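Local coordinates for TgTwinScan_2721 - E2 domain (Toxoplasma gondii, PDB 2F4Z), which probably acts as an E2 ubiquitin-conjugating enzyme, carrying ubiquitin as a thioester on its active-site cysteine for transfer to target proteins, at residues A[66-71]-A[78-83]; A[94-99]-A[111-116]; A[36-41]-A[72-77]; A[120-125]-A[153-158]. All blocks are in the same frame, centred on the assembly; numbering follows the deposited sequence.

Interaction 1. Residues A[66-71]-A[78-83]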
loop_
_atom_site.group_PDB
_atom_site.type_symbol
_atom_site.label_atom_id
_atom_site.label_comp_id
_atom_site.label_asym_id
_atom_site.label_seq_id
_atom_site.Cartn_x
_atom_site.Cartn_y
_atom_site.Cartn_z
ATOM N N SER A 66 -15.216 -1.987 5.750
ATOM C CA SER A 66 -15.784 -0.653 5.642
ATOM C C SER A 66 -15.517 0.132 6.914
ATOM O O SER A 66 -14.952 -0.410 7.853
ATOM C CB SER A 66 -17.309 -0.681 5.342
ATOM O OG SER A 66 -18.062 -1.220 6.448
ATOM N N ALA A 67 -15.976 1.387 6.943
ATOM C CA ALA A 67 -15.583 2.329 7.986
ATOM C C ALA A 67 -16.606 3.462 8.078
ATOM O O ALA A 67 -17.288 3.801 7.092
ATOM C CB ALA A 67 -14.149 2.855 7.732
ATOM N N GLN A 68 -16.715 4.026 9.267
ATOM C CA GLN A 68 -17.530 5.183 9.488
ATOM C C GLN A 68 -16.818 6.041 10.459
ATOM O O GLN A 68 -16.180 5.511 11.378
ATOM C CB GLN A 68 -18.819 4.801 10.194
ATOM C CG GLN A 68 -19.669 3.969 9.348
ATOM C CD GLN A 68 -20.824 3.387 10.106
ATOM O OE1 GLN A 68 -20.895 3.432 11.355
ATOM N NE2 GLN A 68 -21.745 2.824 9.352
ATOM N N ILE A 69 -17.010 7.349 10.332
ATOM C CA ILE A 69 -16.571 8.215 11.377
ATOM C C ILE A 69 -17.539 8.142 12.533
ATOM O O ILE A 69 -18.655 7.659 12.378
ATOM C CB ILE A 69 -16.160 9.683 10.943
ATOM C CG1 ILE A 69 -17.272 10.664 11.172
ATOM C CG2 ILE A 69 -15.489 9.738 9.538
ATOM C CD1 ILE A 69 -16.866 12.038 10.777
ATOM N N VAL A 70 -17.054 8.560 13.701
ATOM C CA VAL A 70 -17.743 8.444 14.956
ATOM C C VAL A 70 -17.923 9.803 15.611
ATOM O O VAL A 70 -16.967 10.556 15.787
ATOM C CB VAL A 70 -16.962 7.508 15.898
ATOM C CG1 VAL A 70 -17.509 7.594 17.351
ATOM C CG2 VAL A 70 -17.014 6.086 15.358
ATOM N N GLY A 71 -19.163 10.148 15.937
ATOM C CA GLY A 71 -19.460 11.351 16.760
ATOM C C GLY A 71 -19.161 12.661 16.051
ATOM O O GLY A 71 -18.833 13.672 16.722
ATOM N N ARG A 78 -14.914 3.885 13.168
ATOM C CA ARG A 78 -15.291 2.520 13.440
ATOM C C ARG A 78 -14.984 1.743 12.156
ATOM O O ARG A 78 -15.310 2.241 11.068
ATOM C CB ARG A 78 -16.775 2.511 13.694
ATOM C CG ARG A 78 -17.256 1.413 14.487
ATOM C CD ARG A 78 -18.795 1.579 14.573
ATOM N NE ARG A 78 -19.205 2.707 15.419
ATOM C CZ ARG A 78 -19.197 2.668 16.752
ATOM N NH1 ARG A 78 -18.777 1.552 17.381
ATOM N NH2 ARG A 78 -19.602 3.732 17.454
ATOM N N GLY A 79 -14.258 0.620 12.276
ATOM C CA GLY A 79 -13.949 -0.253 11.148
ATOM C C GLY A 79 -14.842 -1.490 11.232
ATOM O O GLY A 79 -15.273 -1.860 12.317
ATOM N N PHE A 80 -15.153 -2.078 10.072
ATOM C CA PHE A 80 -16.008 -3.263 9.959
ATOM C C PHE A 80 -15.301 -4.200 9.061
ATOM O O PHE A 80 -14.818 -3.792 8.016
ATOM C CB PHE A 80 -17.383 -2.935 9.342
ATOM C CG PHE A 80 -18.126 -1.936 10.151
ATOM C CD1 PHE A 80 -18.160 -0.595 9.779
ATOM C CD2 PHE A 80 -18.670 -2.311 11.368
ATOM C CE1 PHE A 80 -18.793 0.307 10.585
ATOM C CE2 PHE A 80 -19.268 -1.402 12.169
ATOM C CZ PHE A 80 -19.350 -0.103 11.765
ATOM N N ILE A 81 -15.251 -5.462 9.456
ATOM C CA ILE A 81 -14.502 -6.485 8.725
ATOM C C ILE A 81 -15.346 -7.740 8.736
ATOM O O ILE A 81 -15.918 -8.089 9.763
ATOM C CB ILE A 81 -13.104 -6.704 9.434
ATOM C CG1 ILE A 81 -12.218 -5.479 9.187
ATOM C CG2 ILE A 81 -12.365 -7.940 8.928
ATOM C CD1 ILE A 81 -10.895 -5.511 10.005
ATOM N N ALA A 82 -15.439 -8.397 7.595
ATOM C CA ALA A 82 -16.152 -9.633 7.484
ATOM C C ALA A 82 -15.177 -10.770 7.798
ATOM O O ALA A 82 -14.054 -10.791 7.308
ATOM C CB ALA A 82 -16.742 -9.783 6.008
ATOM N N GLY A 83 -15.617 -11.757 8.588
ATOM C CA GLY A 83 -14.810 -12.956 8.806
ATOM C C GLY A 83 -14.553 -13.577 7.447
ATOM O O GLY A 83 -15.484 -13.694 6.654
#
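Strands 66-70 and 78-82 run antiparallel, their axes 4.6 Å apart at the closest and 163° between their directions, with S66 facing F80, A67 facing G79 and Q68 facing R78. Four backbone hydrogen bonds join the two hydrogen-bonded pairs. R78 N to Q68 O is the shortest at 2.7 Å, while S66 N to F80 O and Q68 N to R78 O are each 2.9 Å. Beside the non-hydrogen-bonded pair A67-G79, A67 CA lies 3.1 Å from R78 O in a CA-H...O contact. This is the hairpin that opens the antiparallel meander of the ubiquitin-conjugating fold, and its two faces differ sharply. On the face toward helix 33-46, A67 offers a methyl to L41 and I44, and G79 beside it adds no side chain. The other face carries S66, Q68, R78 and F80, and here the larger groups lean on one another. The Q68 chain runs extended beyond CG to the F80 ring, bringing CD within 3.7 Å of F80 CE1; the amide plane stands 73° from the ring plane, so the two do not stack, and Q68 CG lies in the ring plane at its edge. From the same strand, S66 OG, held between its own N and carbonyl carbon (chi1 67°), comes 3.4 Å from F80 CD1. Farther along, V70 CG2 approaches R78 CB at 4.0 Å, the valine crossing the arginine at about a right angle. F80 and R78 also touch T95 of the next strand.

Interaction 2. Residues A[94-99]-A[111-116]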
loop_
_atom_site.group_PDB
_atom_site.type_symbol
_atom_site.label_atom_id
_atom_site.label_comp_id
_atom_site.label_asym_id
_atom_site.label_seq_id
_atom_site.Cartn_x
_atom_site.Cartn_y
_atom_site.Cartn_z
ATOM N N PHE A 94 -17.211 -7.970 12.312
ATOM C CA PHE A 94 -16.343 -7.540 13.435
ATOM C C PHE A 94 -16.179 -6.056 13.343
ATOM O O PHE A 94 -15.909 -5.531 12.242
ATOM C CB PHE A 94 -14.992 -8.285 13.398
ATOM C CG PHE A 94 -15.146 -9.780 13.517
ATOM C CD1 PHE A 94 -15.267 -10.572 12.371
ATOM C CD2 PHE A 94 -15.286 -10.377 14.773
ATOM C CE1 PHE A 94 -15.441 -11.951 12.472
ATOM C CE2 PHE A 94 -15.488 -11.763 14.871
ATOM C CZ PHE A 94 -15.556 -12.537 13.704
ATOM N N THR A 95 -16.416 -5.396 14.457
ATOM C CA THR A 95 -16.294 -3.971 14.614
ATOM C C THR A 95 -14.968 -3.682 15.262
ATOM O O THR A 95 -14.580 -4.387 16.187
ATOM C CB THR A 95 -17.450 -3.467 15.529
ATOM O OG1 THR A 95 -18.686 -3.733 14.843
ATOM C CG2 THR A 95 -17.351 -1.947 15.867
ATOM N N LEU A 96 -14.271 -2.665 14.741
ATOM C CA LEU A 96 -13.030 -2.162 15.282
ATOM C C LEU A 96 -13.174 -0.705 15.731
ATOM O O LEU A 96 -13.888 0.079 15.133
ATOM C CB LEU A 96 -11.902 -2.225 14.242
ATOM C CG LEU A 96 -11.315 -3.498 13.617
ATOM C CD1 LEU A 96 -10.057 -3.996 14.320
ATOM C CD2 LEU A 96 -12.242 -4.632 13.279
ATOM N N ASP A 97 -12.487 -0.359 16.781
ATOM C CA ASP A 97 -12.339 1.043 17.120
ATOM C C ASP A 97 -11.019 1.573 16.482
ATOM O O ASP A 97 -10.040 0.874 16.482
ATOM C CB ASP A 97 -12.346 1.182 18.659
ATOM C CG ASP A 97 -12.138 2.603 19.099
ATOM O OD1 ASP A 97 -12.776 3.538 18.549
ATOM O OD2 ASP A 97 -11.274 2.796 19.968
ATOM N N ILE A 98 -11.020 2.789 15.917
ATOM C CA ILE A 98 -9.898 3.342 15.156
ATOM C C ILE A 98 -9.683 4.764 15.660
ATOM O O ILE A 98 -10.565 5.648 15.526
ATOM C CB ILE A 98 -10.098 3.321 13.602
ATOM C CG1 ILE A 98 -10.409 1.896 13.074
ATOM C CG2 ILE A 98 -8.847 3.962 12.816
ATOM C CD1 ILE A 98 -10.967 1.889 11.601
ATOM N N VAL A 99 -8.524 4.983 16.253
ATOM C CA VAL A 99 -8.133 6.297 16.739
ATOM C C VAL A 99 -7.046 6.763 15.792
ATOM O O VAL A 99 -5.989 6.109 15.644
ATOM C CB VAL A 99 -7.601 6.212 18.169
ATOM C CG1 VAL A 99 -7.080 7.582 18.669
ATOM C CG2 VAL A 99 -8.717 5.668 19.101
ATOM N N MET A 111 -5.771 0.661 16.363
ATOM C CA MET A 111 -6.941 -0.159 16.086
ATOM C C MET A 111 -7.028 -1.242 17.117
ATOM O O MET A 111 -5.997 -1.768 17.573
ATOM C CB MET A 111 -6.829 -0.755 14.689
ATOM C CG MET A 111 -6.787 0.318 13.592
ATOM S SD MET A 111 -7.070 -0.497 12.039
ATOM C CE MET A 111 -6.955 0.820 10.838
ATOM N N LYS A 112 -8.245 -1.536 17.540
ATOM C CA LYS A 112 -8.512 -2.715 18.401
ATOM C C LYS A 112 -9.902 -3.254 18.085
ATOM O O LYS A 112 -10.737 -2.509 17.590
ATOM C CB LYS A 112 -8.440 -2.354 19.883
ATOM C CG LYS A 112 -9.467 -1.333 20.301
ATOM C CD LYS A 112 -9.346 -1.042 21.752
ATOM C CE LYS A 112 -10.230 0.177 22.056
ATOM N NZ LYS A 112 -10.458 0.382 23.515
ATOM N N PHE A 113 -10.133 -4.551 18.332
ATOM C CA PHE A 113 -11.464 -5.109 18.176
ATOM C C PHE A 113 -12.382 -4.610 19.268
ATOM O O PHE A 113 -11.998 -4.546 20.464
ATOM C CB PHE A 113 -11.430 -6.638 18.131
ATOM C CG PHE A 113 -11.018 -7.198 16.765
ATOM C CD1 PHE A 113 -9.701 -7.073 16.302
ATOM C CD2 PHE A 113 -11.943 -7.882 15.980
ATOM C CE1 PHE A 113 -9.349 -7.596 15.016
ATOM C CE2 PHE A 113 -11.614 -8.421 14.766
ATOM C CZ PHE A 113 -10.294 -8.305 14.274
ATOM N N VAL A 114 -13.568 -4.184 18.864
ATOM C CA VAL A 114 -14.667 -3.959 19.830
ATOM C C VAL A 114 -15.431 -5.286 19.988
ATOM O O VAL A 114 -15.636 -5.721 21.110
ATOM C CB VAL A 114 -15.591 -2.829 19.352
ATOM C CG1 VAL A 114 -16.902 -2.776 20.181
ATOM C CG2 VAL A 114 -14.801 -1.514 19.377
ATOM N N THR A 115 -15.807 -5.936 18.875
ATOM C CA THR A 115 -16.444 -7.271 18.890
ATOM C C THR A 115 -15.514 -8.318 19.559
ATOM O O THR A 115 -14.330 -8.424 19.190
ATOM C CB THR A 115 -16.686 -7.762 17.477
ATOM O OG1 THR A 115 -17.435 -6.789 16.722
ATOM C CG2 THR A 115 -17.402 -9.133 17.468
ATOM N N LYS A 116 -16.029 -9.064 20.554
ATOM C CA LYS A 116 -15.290 -10.215 21.146
ATOM C C LYS A 116 -14.925 -11.247 20.091
ATOM O O LYS A 116 -15.750 -11.677 19.247
ATOM C CB LYS A 116 -16.092 -10.869 22.308
ATOM C CG LYS A 116 -16.214 -10.070 23.615
ATOM C CD LYS A 116 -14.788 -9.800 24.199
ATOM C CE LYS A 116 -14.713 -9.404 25.703
ATOM N NZ LYS A 116 -15.464 -8.137 26.109
#
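L96 lays its CD1 methyl over one face of the F113 ring, 4.0 Å from the centroid and offset toward the rim, a CH-pi contact between side chains that lie side by side. Both belong to the hairpin of strands 93-99 and 110-113, which completes the antiparallel sheet of the ubiquitin-conjugating fold. Behind it, I151 of helix 144-156 touches L96, M111 and F113, so this face of the hairpin belongs to the core. The F113 ring also takes F94: CB of F94 is 3.6 Å from F113 CE2, and F94 CG meets the ring at its edge. Farther along the same face, I98 CG1 and M111 CG run alongside at 4.0 Å. D97 and K112 are on the opposite face, also side by side; D97 OD2 and K112 NZ stay beyond salt-bridge distance, and D97 OD1 is instead paired with R76. Where the regular pairing with 110-113 stops, T95 O receives V114 N at 2.9 Å and, weakly, T115 N. T115 turns its hydroxyl to stand in for a backbone acceptor: with OG1 placed beside its own N (chi1 -54°), T95 N meets T115 OG1 at 2.8 Å, and the N-H...O angle is 173°.

Interaction 3. Residues A[36-41]-A[72-77]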
loop_
_atom_site.group_PDB
_atom_site.type_symbol
_atom_site.label_atom_id
_atom_site.label_comp_id
_atom_site.label_asym_id
_atom_site.label_seq_id
_atom_site.Cartn_x
_atom_site.Cartn_y
_atom_site.Cartn_z
ATOM N N ARG A 36 -7.116 14.316 3.231
ATOM C CA ARG A 36 -6.661 12.924 3.113
ATOM C C ARG A 36 -7.628 11.953 3.796
ATOM O O ARG A 36 -8.063 10.963 3.194
ATOM C CB ARG A 36 -5.253 12.698 3.690
ATOM C CG ARG A 36 -4.874 11.216 3.462
ATOM C CD ARG A 36 -3.539 10.872 3.984
ATOM N NE ARG A 36 -3.350 9.418 4.128
ATOM C CZ ARG A 36 -2.246 8.749 3.780
ATOM N NH1 ARG A 36 -1.250 9.363 3.166
ATOM N NH2 ARG A 36 -2.120 7.450 4.055
ATOM N N LEU A 37 -8.000 12.276 5.031
ATOM C CA LEU A 37 -8.836 11.375 5.798
ATOM C C LEU A 37 -10.227 11.213 5.163
ATOM O O LEU A 37 -10.728 10.070 5.008
ATOM C CB LEU A 37 -8.880 11.799 7.280
ATOM C CG LEU A 37 -7.688 11.432 8.173
ATOM C CD1 LEU A 37 -7.862 12.026 9.572
ATOM C CD2 LEU A 37 -7.628 9.901 8.283
ATOM N N LEU A 38 -10.794 12.327 4.677
ATOM C CA LEU A 38 -12.079 12.289 3.914
ATOM C C LEU A 38 -12.033 11.475 2.605
ATOM O O LEU A 38 -12.965 10.741 2.278
ATOM C CB LEU A 38 -12.613 13.716 3.661
ATOM C CG LEU A 38 -13.227 14.287 4.945
ATOM C CD1 LEU A 38 -13.346 15.798 4.869
ATOM C CD2 LEU A 38 -14.570 13.608 5.212
ATOM N N LYS A 39 -10.936 11.570 1.874
ATOM C CA LYS A 39 -10.767 10.814 0.659
ATOM C C LYS A 39 -10.520 9.342 0.939
ATOM O O LYS A 39 -11.005 8.505 0.171
ATOM C CB LYS A 39 -9.618 11.365 -0.163
ATOM C CG LYS A 39 -9.279 10.441 -1.334
ATOM C CD LYS A 39 -8.973 11.159 -2.604
ATOM C CE LYS A 39 -8.890 10.105 -3.734
ATOM N NZ LYS A 39 -7.901 8.980 -3.401
ATOM N N GLU A 40 -9.757 9.017 2.005
ATOM C CA GLU A 40 -9.683 7.643 2.469
ATOM C C GLU A 40 -11.045 7.053 2.741
ATOM O O GLU A 40 -11.360 6.005 2.234
ATOM C CB GLU A 40 -8.769 7.488 3.708
ATOM C CG GLU A 40 -7.329 7.608 3.327
ATOM C CD GLU A 40 -6.398 6.959 4.346
ATOM O OE1 GLU A 40 -6.729 5.841 4.734
ATOM O OE2 GLU A 40 -5.397 7.577 4.788
ATOM N N LEU A 41 -11.839 7.736 3.540
ATOM C CA LEU A 41 -13.226 7.320 3.790
ATOM C C LEU A 41 -14.085 7.089 2.531
ATOM O O LEU A 41 -14.730 6.030 2.366
ATOM C CB LEU A 41 -13.849 8.320 4.767
ATOM C CG LEU A 41 -15.070 7.951 5.579
ATOM C CD1 LEU A 41 -14.921 6.588 6.230
ATOM C CD2 LEU A 41 -15.165 9.034 6.624
ATOM N N GLY A 72 -19.221 12.653 14.715
ATOM C CA GLY A 72 -18.689 13.796 13.946
ATOM C C GLY A 72 -17.178 14.076 13.853
ATOM O O GLY A 72 -16.763 15.002 13.129
ATOM N N ASP A 73 -16.338 13.275 14.530
ATOM C CA ASP A 73 -14.852 13.450 14.516
ATOM C C ASP A 73 -14.166 12.594 13.433
ATOM O O ASP A 73 -14.204 11.362 13.540
ATOM C CB ASP A 73 -14.328 13.015 15.890
ATOM C CG ASP A 73 -12.926 13.442 16.141
ATOM O OD1 ASP A 73 -12.522 13.444 17.304
ATOM O OD2 ASP A 73 -12.185 13.752 15.204
ATOM N N ILE A 74 -13.526 13.187 12.421
ATOM C CA ILE A 74 -12.841 12.374 11.363
ATOM C C ILE A 74 -11.552 11.656 11.867
ATOM O O ILE A 74 -10.911 10.955 11.091
ATOM C CB ILE A 74 -12.292 13.188 10.135
ATOM C CG1 ILE A 74 -12.297 14.651 10.404
ATOM C CG2 ILE A 74 -12.759 12.620 8.719
ATOM C CD1 ILE A 74 -11.153 15.032 11.279
ATOM N N HIS A 75 -11.159 11.926 13.118
ATOM C CA HIS A 75 -10.032 11.261 13.819
ATOM C C HIS A 75 -10.493 10.100 14.690
ATOM O O HIS A 75 -9.683 9.471 15.377
ATOM C CB HIS A 75 -9.244 12.272 14.655
ATOM C CG HIS A 75 -8.347 13.123 13.823
ATOM N ND1 HIS A 75 -8.764 14.299 13.252
ATOM C CD2 HIS A 75 -7.082 12.916 13.376
ATOM C CE1 HIS A 75 -7.789 14.802 12.518
ATOM N NE2 HIS A 75 -6.752 13.992 12.584
ATOM N N ARG A 76 -11.795 9.818 14.677
ATOM C CA ARG A 76 -12.306 8.666 15.400
ATOM C C ARG A 76 -13.222 7.879 14.467
ATOM O O ARG A 76 -14.230 8.405 13.958
ATOM C CB ARG A 76 -13.014 9.123 16.689
ATOM C CG ARG A 76 -13.442 7.951 17.581
ATOM C CD ARG A 76 -12.197 7.168 18.095
ATOM N NE ARG A 76 -12.552 6.196 19.115
ATOM C CZ ARG A 76 -12.546 6.438 20.420
ATOM N NH1 ARG A 76 -12.890 5.463 21.253
ATOM N NH2 ARG A 76 -12.208 7.635 20.896
ATOM N N TRP A 77 -12.829 6.660 14.145
ATOM C CA TRP A 77 -13.602 5.856 13.191
ATOM C C TRP A 77 -13.960 4.521 13.805
ATOM O O TRP A 77 -13.342 4.044 14.785
ATOM C CB TRP A 77 -12.793 5.517 11.919
ATOM C CG TRP A 77 -12.402 6.604 10.923
ATOM C CD1 TRP A 77 -12.371 7.963 11.122
ATOM C CD2 TRP A 77 -11.896 6.383 9.605
ATOM N NE1 TRP A 77 -11.888 8.602 10.000
ATOM C CE2 TRP A 77 -11.593 7.654 9.048
ATOM C CE3 TRP A 77 -11.673 5.232 8.833
ATOM C CZ2 TRP A 77 -11.058 7.807 7.748
ATOM C CZ3 TRP A 77 -11.154 5.385 7.532
ATOM C CH2 TRP A 77 -10.868 6.666 7.002
#
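The turn that links strands 65-70 and 77-82 is pressed against helix 33-46, the N-terminal helix of the ubiquitin-conjugating fold, and four residues of the helix, L37, L38, E40 and L41, touch it. D73 to R76 form a type I turn, reinforced by an Asx turn in which H75 N donates to D73 OD2 at 3.0 Å. Over the H75 ring lies the L37 CD1 methyl, 4.0 Å from the centroid and 19° off the normal. The same methyl is 3.6 Å from I74 O; that oxygen accepts W77 NE1 at 2.8 Å, from above the carbonyl plane, a bond that helps fix the rotation of the indole. W77 lays its six-membered ring against the helix. L41 CD1 sits over the face of this ring, 4.1 Å from the centroid, with the CG of L41 swung away from its own N (chi1 -159°). E40 CB and L37 O border the ring at its edge. On the outer flank L38 CD2 touches I74 CG2 at 4.1 Å. The E40 carboxylate is bound by R36 and Y104. Aliphatic and aromatic groups, with no hydrogen bond between helix and turn, dock the N-terminal helix beside the first hairpin, as in other E2 domains of the ubiquitin-conjugating fold.

Interaction 4. Residues A[120-125]-A[153-158]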
loop_
_atom_site.group_PDB
_atom_site.type_symbol
_atom_site.label_atom_id
_atom_site.label_comp_id
_atom_site.label_asym_id
_atom_site.label_seq_id
_atom_site.Cartn_x
_atom_site.Cartn_y
_atom_site.Cartn_z
ATOM N N PRO A 120 -5.482 -16.188 18.448
ATOM C CA PRO A 120 -4.231 -16.070 19.228
ATOM C C PRO A 120 -3.587 -14.680 19.161
ATOM O O PRO A 120 -2.988 -14.222 20.135
ATOM C CB PRO A 120 -3.311 -17.121 18.584
ATOM C CG PRO A 120 -3.891 -17.364 17.168
ATOM C CD PRO A 120 -5.378 -17.178 17.344
ATOM N N ASN A 121 -3.813 -13.978 18.057
ATOM C CA ASN A 121 -3.249 -12.627 17.798
ATOM C C ASN A 121 -4.113 -11.396 18.162
ATOM O O ASN A 121 -3.768 -10.233 17.878
ATOM C CB ASN A 121 -2.754 -12.643 16.343
ATOM C CG ASN A 121 -1.843 -13.872 16.072
ATOM O OD1 ASN A 121 -2.125 -14.696 15.211
ATOM N ND2 ASN A 121 -0.734 -13.983 16.851
ATOM N N ILE A 122 -5.209 -11.659 18.886
ATOM C CA ILE A 122 -6.088 -10.632 19.400
ATOM C C ILE A 122 -6.409 -10.949 20.833
ATOM O O ILE A 122 -6.756 -12.099 21.157
ATOM C CB ILE A 122 -7.452 -10.574 18.586
ATOM C CG1 ILE A 122 -7.186 -10.666 17.075
ATOM C CG2 ILE A 122 -8.341 -9.374 19.108
ATOM C CD1 ILE A 122 -8.427 -10.893 16.128
ATOM N N SER A 123 -6.294 -9.965 21.703
ATOM C CA SER A 123 -6.634 -10.174 23.095
ATOM C C SER A 123 -8.146 -10.495 23.267
ATOM O O SER A 123 -9.021 -9.731 22.784
ATOM C CB SER A 123 -6.245 -8.958 23.884
ATOM O OG SER A 123 -6.700 -9.072 25.209
ATOM N N SER A 124 -8.433 -11.646 23.916
ATOM C CA SER A 124 -9.836 -12.130 24.114
ATOM C C SER A 124 -10.530 -11.262 25.106
ATOM O O SER A 124 -11.759 -11.222 25.141
ATOM C CB SER A 124 -9.910 -13.585 24.590
ATOM O OG SER A 124 -9.215 -13.717 25.818
ATOM N N GLN A 125 -9.743 -10.518 25.875
ATOM C CA GLN A 125 -10.267 -9.687 26.937
ATOM C C GLN A 125 -10.482 -8.237 26.552
ATOM O O GLN A 125 -11.515 -7.663 26.915
ATOM C CB GLN A 125 -9.313 -9.770 28.138
ATOM C CG GLN A 125 -9.143 -11.183 28.686
ATOM C CD GLN A 125 -8.285 -11.212 29.958
ATOM O OE1 GLN A 125 -8.674 -10.655 31.011
ATOM N NE2 GLN A 125 -7.102 -11.853 29.869
ATOM N N ALA A 153 -6.729 -10.454 6.874
ATOM C CA ALA A 153 -5.861 -11.540 6.459
ATOM C C ALA A 153 -5.328 -12.263 7.670
ATOM O O ALA A 153 -5.150 -13.491 7.618
ATOM C CB ALA A 153 -4.715 -11.043 5.634
ATOM N N MET A 154 -5.030 -11.518 8.736
ATOM C CA MET A 154 -4.615 -12.106 10.005
ATOM C C MET A 154 -5.698 -13.101 10.585
ATOM O O MET A 154 -5.376 -14.154 11.118
ATOM C CB MET A 154 -4.312 -10.952 10.939
ATOM C CG MET A 154 -3.640 -11.235 12.228
ATOM S SD MET A 154 -4.581 -10.792 13.710
ATOM C CE MET A 154 -5.548 -9.332 13.370
ATOM N N LEU A 155 -6.979 -12.782 10.448
ATOM C CA LEU A 155 -8.067 -13.705 10.784
ATOM C C LEU A 155 -8.010 -15.004 9.961
ATOM O O LEU A 155 -8.466 -16.051 10.425
ATOM C CB LEU A 155 -9.422 -13.031 10.538
ATOM C CG LEU A 155 -10.165 -12.295 11.664
ATOM C CD1 LEU A 155 -9.289 -11.539 12.606
ATOM C CD2 LEU A 155 -11.296 -11.412 11.085
ATOM N N ALA A 156 -7.495 -14.926 8.733
ATOM C CA ALA A 156 -7.328 -16.116 7.892
ATOM C C ALA A 156 -6.011 -16.887 8.152
ATOM O O ALA A 156 -5.835 -17.996 7.669
ATOM C CB ALA A 156 -7.483 -15.764 6.446
ATOM N N ASP A 157 -5.102 -16.312 8.935
ATOM C CA ASP A 157 -3.846 -16.969 9.201
ATOM C C ASP A 157 -3.369 -16.766 10.629
ATOM O O ASP A 157 -2.424 -16.038 10.874
ATOM C CB ASP A 157 -2.811 -16.616 8.119
ATOM C CG ASP A 157 -2.873 -17.585 6.914
ATOM O OD1 ASP A 157 -3.529 -17.281 5.854
ATOM O OD2 ASP A 157 -2.303 -18.696 7.050
ATOM N N PRO A 158 -4.050 -17.424 11.592
ATOM C CA PRO A 158 -3.698 -17.397 13.003
ATOM C C PRO A 158 -2.296 -17.952 13.290
ATOM O O PRO A 158 -1.901 -18.987 12.725
ATOM C CB PRO A 158 -4.756 -18.301 13.644
ATOM C CG PRO A 158 -5.880 -18.271 12.704
ATOM C CD PRO A 158 -5.261 -18.236 11.360
#
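P120 and P158 meet ring against ring, P120 CG 3.7 Å from P158 CB, the two pyrrolidines crossing obliquely. This is the first of the apolar pairs that join the loop 120-125 to the C-terminal part of helix 144-156 and the residues that follow. The second is I122 with L155: CD1 of I122 touches CD1 of L155 at 3.7 Å, methyl to methyl, the side chains crossing at about a right angle, and F113 of strand 110-113 packs against both. Sulfur contacts form another group. The M154 chain sets out with CG opposite its own N (chi1 -169°) and then bends at both later torsions, and its SD ends 3.7 Å from N121 CB and 4.3 Å from I122 CG1.

Polar groups work alongside this packing, through partners just outside it. N121 OD1 lies 3.8 Å from P158 C, close to the chain but not bonded there; it accepts from the backbone N of V159, the following residue. H119 bridges the two segments, its NE2 bonded to M154 O and its ND1 to the backbone N-H of N121. H119, P120 and N121 spell the His-Pro-Asn motif of E2 enzymes, which precedes the active-site cysteine in this family. With no hydrogen bond directly between the two segments, their contact rests on dispersion and shape, and the bonds made by H119 and V159 probably supply the directional restraint that holds the motif against the helix.

In the fold
Interactions 1 and 2 belong to one sheet: G79 and L96, then I81 and F94, are backbone-bonded, so the two hairpins are joined through strands 77-82 and 93-99. Interaction 1, in the first hairpin, is a surface contact; interactions 2, 3 and 4 are partly buried, and interaction 2 reaches the core through its apolar face. Interaction 3 shares the first hairpin with interaction 1 and meets interaction 2 through the R76-D97 salt bridge. Interaction 4, centred about 26 Å from the centre of interaction 3, touches interaction 2 through F113. The sheet contacts depend mainly on backbone hydrogen bonds, with one threonine hydroxyl added in interaction 2, whereas 36-41/72-77 and 120-125/153-158 pack with no hydrogen bond between their segments.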